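Local coordinates for serine hydrolase CCSP0084 (Cycloclasticus sp. P1, PDB 4I3F), which probably hydrolyses carbon-carbon bonds in meta-cleavage products, and esters, as a serine hydrolase of the alpha/beta hydrolase fold in a bacterium that degrades polyaromatic hydrocarbons, at residues 32-37 with 104-109; 49-54 with 82-87. One frame throughout, in Å; residues are numbered along the deposited sequence.

Interaction 1: 32-37 with 104-109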
ATOM      1  N   PHE A  32       3.907   2.441 -19.834  1.00 14.30           N
ATOM      2  CA  PHE A  32       3.070   1.259 -19.646  1.00 15.76           C
ATOM      3  C   PHE A  32       1.652   1.656 -19.255  1.00 15.53           C
ATOM      4  O   PHE A  32       1.403   2.815 -18.920  1.00 16.76           O
ATOM      5  CB  PHE A  32       3.668   0.353 -18.561  1.00 13.82           C
ATOM      6  CG  PHE A  32       3.773   1.006 -17.222  1.00 13.66           C
ATOM      7  CD1 PHE A  32       2.805   0.784 -16.252  1.00 15.03           C
ATOM      8  CD2 PHE A  32       4.834   1.860 -16.929  1.00 16.17           C
ATOM      9  CE1 PHE A  32       2.891   1.400 -15.018  1.00 11.84           C
ATOM     10  CE2 PHE A  32       4.933   2.475 -15.689  1.00 13.67           C
ATOM     11  CZ  PHE A  32       3.955   2.249 -14.730  1.00 13.20           C
ATOM     12  N   ASN A  33       0.727   0.698 -19.280  1.00 15.51           N
ATOM     13  CA  ASN A  33      -0.645   0.971 -18.847  1.00 18.03           C
ATOM     14  C   ASN A  33      -0.903   0.630 -17.391  1.00 16.86           C
ATOM     15  O   ASN A  33      -0.421  -0.388 -16.889  1.00 16.23           O
ATOM     16  CB  ASN A  33      -1.648   0.228 -19.725  1.00 20.63           C
ATOM     17  CG  ASN A  33      -1.780   0.845 -21.091  1.00 28.56           C
ATOM     18  OD1 ASN A  33      -1.810   2.064 -21.227  1.00 33.88           O
ATOM     19  ND2 ASN A  33      -1.849   0.005 -22.119  1.00 36.01           N
ATOM     20  N   THR A  34      -1.683   1.478 -16.727  1.00 12.46           N
ATOM     21  CA  THR A  34      -2.096   1.232 -15.350  1.00 13.79           C
ATOM     22  C   THR A  34      -3.548   0.772 -15.284  1.00 16.05           C
ATOM     23  O   THR A  34      -4.432   1.407 -15.856  1.00 17.40           O
ATOM     24  CB  THR A  34      -1.927   2.490 -14.487  1.00 15.62           C
ATOM     25  OG1 THR A  34      -0.534   2.702 -14.233  1.00 14.40           O
ATOM     26  CG2 THR A  34      -2.648   2.331 -13.151  1.00 15.18           C
ATOM     27  N   PHE A  35      -3.793  -0.341 -14.592  1.00 14.81           N
ATOM     28  CA  PHE A  35      -5.165  -0.767 -14.354  1.00 15.76           C
ATOM     29  C   PHE A  35      -5.693   0.029 -13.172  1.00 14.99           C
ATOM     30  O   PHE A  35      -5.058   0.077 -12.118  1.00 12.81           O
ATOM     31  CB  PHE A  35      -5.230  -2.263 -14.067  1.00 16.39           C
ATOM     32  CG  PHE A  35      -6.627  -2.761 -13.820  1.00 17.47           C
ATOM     33  CD1 PHE A  35      -7.504  -2.955 -14.881  1.00 17.03           C
ATOM     34  CD2 PHE A  35      -7.065  -3.013 -12.527  1.00 14.87           C
ATOM     35  CE1 PHE A  35      -8.793  -3.403 -14.665  1.00 22.69           C
ATOM     36  CE2 PHE A  35      -8.350  -3.463 -12.300  1.00 18.35           C
ATOM     37  CZ  PHE A  35      -9.219  -3.659 -13.369  1.00 18.58           C
ATOM     38  N   LEU A  36      -6.842   0.670 -13.356  1.00 15.95           N
ATOM     39  CA  LEU A  36      -7.352   1.604 -12.366  1.00 15.24           C
ATOM     40  C   LEU A  36      -8.762   1.256 -11.908  1.00 14.16           C
ATOM     41  O   LEU A  36      -9.652   1.032 -12.724  1.00 19.02           O
ATOM     42  CB  LEU A  36      -7.347   3.016 -12.952  1.00 18.14           C
ATOM     43  CG  LEU A  36      -7.893   4.116 -12.046  1.00 19.21           C
ATOM     44  CD1 LEU A  36      -6.968   4.337 -10.861  1.00 18.15           C
ATOM     45  CD2 LEU A  36      -8.108   5.399 -12.830  1.00 17.48           C
ATOM     46  N   ASN A  37      -8.957   1.194 -10.598  1.00 16.71           N
ATOM     47  CA  ASN A  37     -10.306   1.153 -10.036  1.00 19.65           C
ATOM     48  C   ASN A  37     -10.716   2.547  -9.551  1.00 16.36           C
ATOM     49  O   ASN A  37      -9.915   3.243  -8.931  1.00 15.42           O
ATOM     50  CB  ASN A  37     -10.353   0.189  -8.857  1.00 17.94           C
ATOM     51  CG  ASN A  37      -9.934  -1.220  -9.234  1.00 16.54           C
ATOM     52  OD1 ASN A  37     -10.733  -1.994  -9.744  1.00 17.84           O
ATOM     53  ND2 ASN A  37      -8.681  -1.564  -8.959  1.00 12.17           N
ATOM     54  N   VAL A 104       6.684   6.007  -7.884  1.00 11.31           N
ATOM     55  CA  VAL A 104       6.441   7.434  -7.689  1.00 12.28           C
ATOM     56  C   VAL A 104       5.956   8.065  -8.997  1.00 11.90           C
ATOM     57  O   VAL A 104       4.902   8.703  -9.024  1.00 11.88           O
ATOM     58  CB  VAL A 104       7.694   8.157  -7.126  1.00 13.78           C
ATOM     59  CG1 VAL A 104       7.534   9.680  -7.171  1.00 13.27           C
ATOM     60  CG2 VAL A 104       7.964   7.691  -5.689  1.00 14.33           C
ATOM     61  N   GLN A 105       6.696   7.871 -10.090  1.00 14.91           N
ATOM     62  CA  GLN A 105       6.311   8.493 -11.356  1.00 12.25           C
ATOM     63  C   GLN A 105       4.958   7.976 -11.854  1.00 12.68           C
ATOM     64  O   GLN A 105       4.181   8.721 -12.458  1.00 13.60           O
ATOM     65  CB  GLN A 105       7.396   8.322 -12.434  1.00 12.44           C
ATOM     66  CG  GLN A 105       7.164   9.188 -13.667  1.00 19.16           C
ATOM     67  CD  GLN A 105       7.162  10.677 -13.341  1.00 23.61           C
ATOM     68  OE1 GLN A 105       8.069  11.175 -12.677  1.00 24.78           O
ATOM     69  NE2 GLN A 105       6.147  11.393 -13.818  1.00 21.34           N
ATOM     70  N   GLN A 106       4.667   6.706 -11.593  1.00 11.74           N
ATOM     71  CA  GLN A 106       3.372   6.145 -11.975  1.00 12.96           C
ATOM     72  C   GLN A 106       2.209   6.943 -11.380  1.00 12.08           C
ATOM     73  O   GLN A 106       1.221   7.228 -12.067  1.00 12.21           O
ATOM     74  CB  GLN A 106       3.263   4.678 -11.544  1.00 10.04           C
ATOM     75  CG  GLN A 106       1.884   4.066 -11.861  1.00  9.59           C
ATOM     76  CD  GLN A 106       1.687   2.694 -11.252  1.00  9.88           C
ATOM     77  OE1 GLN A 106       2.367   2.322 -10.293  1.00 13.71           O
ATOM     78  NE2 GLN A 106       0.742   1.933 -11.798  1.00 10.60           N
ATOM     79  N   GLN A 107       2.314   7.315 -10.109  1.00 12.53           N
ATOM     80  CA  GLN A 107       1.201   8.008  -9.470  1.00 12.72           C
ATOM     81  C   GLN A 107       1.066   9.433  -9.973  1.00 11.32           C
ATOM     82  O   GLN A 107      -0.049   9.942 -10.109  1.00 12.48           O
ATOM     83  CB  GLN A 107       1.334   7.981  -7.938  1.00  8.34           C
ATOM     84  CG  GLN A 107       1.456   6.576  -7.345  1.00 10.64           C
ATOM     85  CD  GLN A 107       0.512   5.577  -7.993  1.00 12.53           C
ATOM     86  OE1 GLN A 107      -0.659   5.861  -8.202  1.00 14.25           O
ATOM     87  NE2 GLN A 107       1.028   4.405  -8.321  1.00 23.47           N
ATOM     88  N   ILE A 108       2.195  10.081 -10.254  1.00 11.80           N
ATOM     89  CA  ILE A 108       2.170  11.413 -10.848  1.00 11.95           C
ATOM     90  C   ILE A 108       1.559  11.351 -12.252  1.00 15.21           C
ATOM     91  O   ILE A 108       0.708  12.179 -12.602  1.00 13.67           O
ATOM     92  CB  ILE A 108       3.574  12.033 -10.917  1.00 11.21           C
ATOM     93  CG1 ILE A 108       4.153  12.180  -9.509  1.00 15.78           C
ATOM     94  CG2 ILE A 108       3.533  13.387 -11.621  1.00 12.08           C
ATOM     95  CD1 ILE A 108       3.301  13.042  -8.601  1.00 16.61           C
ATOM     96  N   ASP A 109       1.984  10.363 -13.040  1.00 12.13           N
ATOM     97  CA  ASP A 109       1.438  10.165 -14.382  1.00 14.74           C
ATOM     98  C   ASP A 109      -0.058   9.847 -14.340  1.00 14.72           C
ATOM     99  O   ASP A 109      -0.800  10.235 -15.245  1.00 13.84           O
ATOM    100  CB  ASP A 109       2.177   9.043 -15.113  1.00 14.31           C
ATOM    101  CG  ASP A 109       3.592   9.424 -15.497  1.00 18.04           C
ATOM    102  OD1 ASP A 109       3.912  10.636 -15.506  1.00 17.84           O
ATOM    103  OD2 ASP A 109       4.387   8.501 -15.796  1.00 18.57           O
TER
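Gln106 of helix 96-113 reaches Thr34 of strand 32-39 in a small buried polar contact, joining a helix that covers one face of the central sheet to the second strand of that sheet. Thr34 CA and Gln106 CA, the nearest pair across the contact, are 8.1 Å apart, a span that a long glutamine side chain can cross. CG opposite the backbone N (chi1 177°) and the extended chain beyond it together carry the amide out from the helix to the strand. NE2 donates to Thr34 OG1 at 2.9 Å. The bond is nearly straight, 168° at the hydrogen, and the hydroxyl oxygen lies in the amide plane. Thr34, short and branched, brings OG1 to the end of the amide and CG2 alongside it, 3.7 Å from Gln106 NE2, while OG1 also bonds Thr29 OG1 on the neighbouring strand 23-29.

Phe32, two residues earlier, leaves the strand at an angle to Thr34, but its ring swings in to supply an apolar flank. It meets Gln106 by the edge: CE1 lies 3.9 Å from NE2, and CZ lies 4.0 Å from CG. Ring and amide planes are turned 65° apart, and NE2 lies in the plane of the ring, not over its pi face.

The amide has further partners in the loop after strand 75-79. NE2 also bonds the carbonyl of Asp80, and OE1 accepts from the backbone N of Ala82. With donors and acceptor each matched, the rotation of the buried amide is fixed: turned over, it would set oxygen against oxygen at Asp80 and NH2 against N-H at Ala82.

Interaction 2: 49-54 with 82-87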
ATOM      1  N   LEU A  49      -5.477   5.570  -3.328  1.00  9.63           N
ATOM      2  CA  LEU A  49      -5.178   4.485  -2.391  1.00  7.60           C
ATOM      3  C   LEU A  49      -4.141   3.549  -2.990  1.00 10.95           C
ATOM      4  O   LEU A  49      -4.337   3.016  -4.089  1.00 12.48           O
ATOM      5  CB  LEU A  49      -6.450   3.698  -2.032  1.00  9.71           C
ATOM      6  CG  LEU A  49      -7.505   4.513  -1.275  1.00 13.09           C
ATOM      7  CD1 LEU A  49      -8.603   4.961  -2.225  1.00 12.49           C
ATOM      8  CD2 LEU A  49      -8.084   3.740  -0.104  1.00 15.17           C
ATOM      9  N   LEU A  50      -3.048   3.341  -2.263  1.00  8.05           N
ATOM     10  CA  LEU A  50      -1.926   2.547  -2.771  1.00 10.94           C
ATOM     11  C   LEU A  50      -1.759   1.278  -1.944  1.00 11.32           C
ATOM     12  O   LEU A  50      -1.499   1.335  -0.733  1.00 11.40           O
ATOM     13  CB  LEU A  50      -0.634   3.381  -2.767  1.00  9.15           C
ATOM     14  CG  LEU A  50      -0.661   4.680  -3.578  1.00 12.67           C
ATOM     15  CD1 LEU A  50       0.697   5.382  -3.549  1.00 13.09           C
ATOM     16  CD2 LEU A  50      -1.081   4.396  -5.015  1.00 10.53           C
ATOM     17  N   HIS A  51      -1.909   0.131  -2.606  1.00  9.76           N
ATOM     18  CA  HIS A  51      -1.907  -1.177  -1.947  1.00  8.83           C
ATOM     19  C   HIS A  51      -0.516  -1.662  -1.501  1.00 10.69           C
ATOM     20  O   HIS A  51       0.492  -1.009  -1.777  1.00 11.00           O
ATOM     21  CB  HIS A  51      -2.550  -2.201  -2.878  1.00 10.69           C
ATOM     22  CG  HIS A  51      -1.724  -2.531  -4.082  1.00  9.29           C
ATOM     23  ND1 HIS A  51      -2.091  -2.175  -5.364  1.00 16.59           N
ATOM     24  CD2 HIS A  51      -0.565  -3.221  -4.203  1.00  8.81           C
ATOM     25  CE1 HIS A  51      -1.184  -2.620  -6.216  1.00  8.44           C
ATOM     26  NE2 HIS A  51      -0.247  -3.253  -5.539  1.00 15.84           N
ATOM     27  N   GLY A  52      -0.479  -2.797  -0.798  1.00 10.62           N
ATOM     28  CA  GLY A  52       0.758  -3.347  -0.259  1.00 14.83           C
ATOM     29  C   GLY A  52       1.470  -4.326  -1.173  1.00 17.14           C
ATOM     30  O   GLY A  52       1.184  -4.385  -2.369  1.00 15.09           O
ATOM     31  N   SER A  53       2.397  -5.106  -0.623  1.00 14.60           N
ATOM     32  CA  SER A  53       3.231  -5.960  -1.462  1.00 11.86           C
ATOM     33  C   SER A  53       3.191  -7.447  -1.104  1.00 17.58           C
ATOM     34  O   SER A  53       4.206  -8.143  -1.212  1.00 19.87           O
ATOM     35  CB  SER A  53       4.681  -5.457  -1.454  1.00 18.89           C
ATOM     36  OG  SER A  53       5.165  -5.306  -0.122  1.00 22.07           O
ATOM     37  N   GLY A  54       2.030  -7.943  -0.688  1.00 18.90           N
ATOM     38  CA  GLY A  54       1.871  -9.381  -0.562  1.00 22.90           C
ATOM     39  C   GLY A  54       2.006  -9.986  -1.949  1.00 25.25           C
ATOM     40  O   GLY A  54       1.724  -9.317  -2.939  1.00 19.68           O
ATOM     41  N   ALA A  82       2.608  -0.513 -10.342  1.00 11.39           N
ATOM     42  CA  ALA A  82       3.395  -1.080 -11.431  1.00 10.32           C
ATOM     43  C   ALA A  82       4.085  -2.369 -10.996  1.00 10.56           C
ATOM     44  O   ALA A  82       4.642  -2.447  -9.894  1.00 13.47           O
ATOM     45  CB  ALA A  82       4.407  -0.061 -11.954  1.00  9.45           C
ATOM     46  N   GLY A  83       4.008  -3.385 -11.847  1.00 10.44           N
ATOM     47  CA  GLY A  83       4.576  -4.681 -11.527  1.00 15.60           C
ATOM     48  C   GLY A  83       3.601  -5.608 -10.826  1.00 14.65           C
ATOM     49  O   GLY A  83       3.870  -6.805 -10.692  1.00 16.21           O
ATOM     50  N   PHE A  84       2.478  -5.069 -10.361  1.00 13.29           N
ATOM     51  CA  PHE A  84       1.475  -5.880  -9.660  1.00 12.52           C
ATOM     52  C   PHE A  84       0.220  -5.963 -10.503  1.00 15.48           C
ATOM     53  O   PHE A  84      -0.061  -5.050 -11.279  1.00 13.98           O
ATOM     54  CB  PHE A  84       1.083  -5.244  -8.324  1.00 12.44           C
ATOM     55  CG  PHE A  84       2.167  -5.270  -7.285  1.00 12.85           C
ATOM     56  CD1 PHE A  84       2.261  -6.330  -6.398  1.00 16.05           C
ATOM     57  CD2 PHE A  84       3.078  -4.223  -7.183  1.00 13.26           C
ATOM     58  CE1 PHE A  84       3.253  -6.360  -5.423  1.00 16.58           C
ATOM     59  CE2 PHE A  84       4.075  -4.246  -6.215  1.00 13.10           C
ATOM     60  CZ  PHE A  84       4.164  -5.319  -5.339  1.00 17.17           C
ATOM     61  N   GLY A  85      -0.540  -7.042 -10.334  1.00 14.27           N
ATOM     62  CA  GLY A  85      -1.838  -7.186 -10.975  1.00 21.70           C
ATOM     63  C   GLY A  85      -1.819  -6.935 -12.467  1.00 22.15           C
ATOM     64  O   GLY A  85      -1.006  -7.510 -13.181  1.00 21.01           O
ATOM     65  N   LEU A  86      -2.690  -6.043 -12.927  1.00 14.24           N
ATOM     66  CA  LEU A  86      -2.814  -5.762 -14.354  1.00 17.64           C
ATOM     67  C   LEU A  86      -2.087  -4.477 -14.747  1.00 18.92           C
ATOM     68  O   LEU A  86      -2.414  -3.851 -15.763  1.00 19.66           O
ATOM     69  CB  LEU A  86      -4.288  -5.687 -14.753  1.00 18.97           C
ATOM     70  CG  LEU A  86      -5.044  -7.000 -14.590  1.00 23.49           C
ATOM     71  CD1 LEU A  86      -6.527  -6.775 -14.825  1.00 23.57           C
ATOM     72  CD2 LEU A  86      -4.512  -8.040 -15.549  1.00 22.43           C
ATOM     73  N   SER A  87      -1.097  -4.092 -13.946  1.00 13.44           N
ATOM     74  CA  SER A  87      -0.241  -2.958 -14.294  1.00 14.06           C
ATOM     75  C   SER A  87       1.204  -3.395 -14.540  1.00 11.83           C
ATOM     76  O   SER A  87       2.144  -2.801 -13.999  1.00 13.28           O
ATOM     77  CB  SER A  87      -0.289  -1.892 -13.202  1.00 14.88           C
ATOM     78  OG  SER A  87      -1.579  -1.306 -13.131  1.00 16.33           O
TER
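The Phe84 ring has the edge of His51 and the carbonyl of Gly52 over one face, and the carbonyl of Gly54 at its rim. The two aromatic rings form a T-shaped (edge-to-face) pair, with planes at 81° and centroids 5.2 Å apart. His51 is the edge partner: its NE2 points at the face over the root of the phenyl ring, 3.6 Å from Phe84 CG. Gly52 O stands 4.1 Å above the same face, displaced toward the rim; it is buried and has no hydrogen-bond partner in the model. Gly54 O faces a ring C-H instead, 4.2 Å from Phe84 CE1, at the ring's rim, where the hydrogens carry slight positive charge. Ser53 adds its CB, 3.9 Å from Phe84 CZ, while its hydroxyl turns to Trp165.

Phe84 keeps CG beside its backbone N (chi1 -69°), and its ring spans from His51 to Gly54. Small residues suit the chain running past so broad a group. Behind it, Phe84 to Ser87 make a type II' turn, closed by Ser87 N to Phe84 O at 3.0 Å; Gly85 takes the positive phi that this turn requires.

The His-Gly pair after strand 46-50 matches the loop that in alpha/beta hydrolases usually contributes to the oxyanion hole. Ser53 touches Ser125 of the probable nucleophile elbow, which puts the Phe84 contact next to the probable active site.

How the interactions relate
Both contacts are buried, but the centre of interaction 2 is about 8 Å from the centre of the chain, that of interaction 1 about 14 Å. Each involves a strand of the same sheet, and the loop 82-87 connects them: the amide of interaction 1 reaches the start of that loop, while Ser87 OG, at its end, lies 2.8 Å from Phe35 N in a probable hydrogen bond. The chemistry divides accordingly. Toward the antiparallel edge of the sheet, one directed hydrogen bond ties helix to strand, and others from the same amide reach the loop; next to the probable active site, loop meets loop through aromatic and van der Waals contact without a hydrogen bond between them.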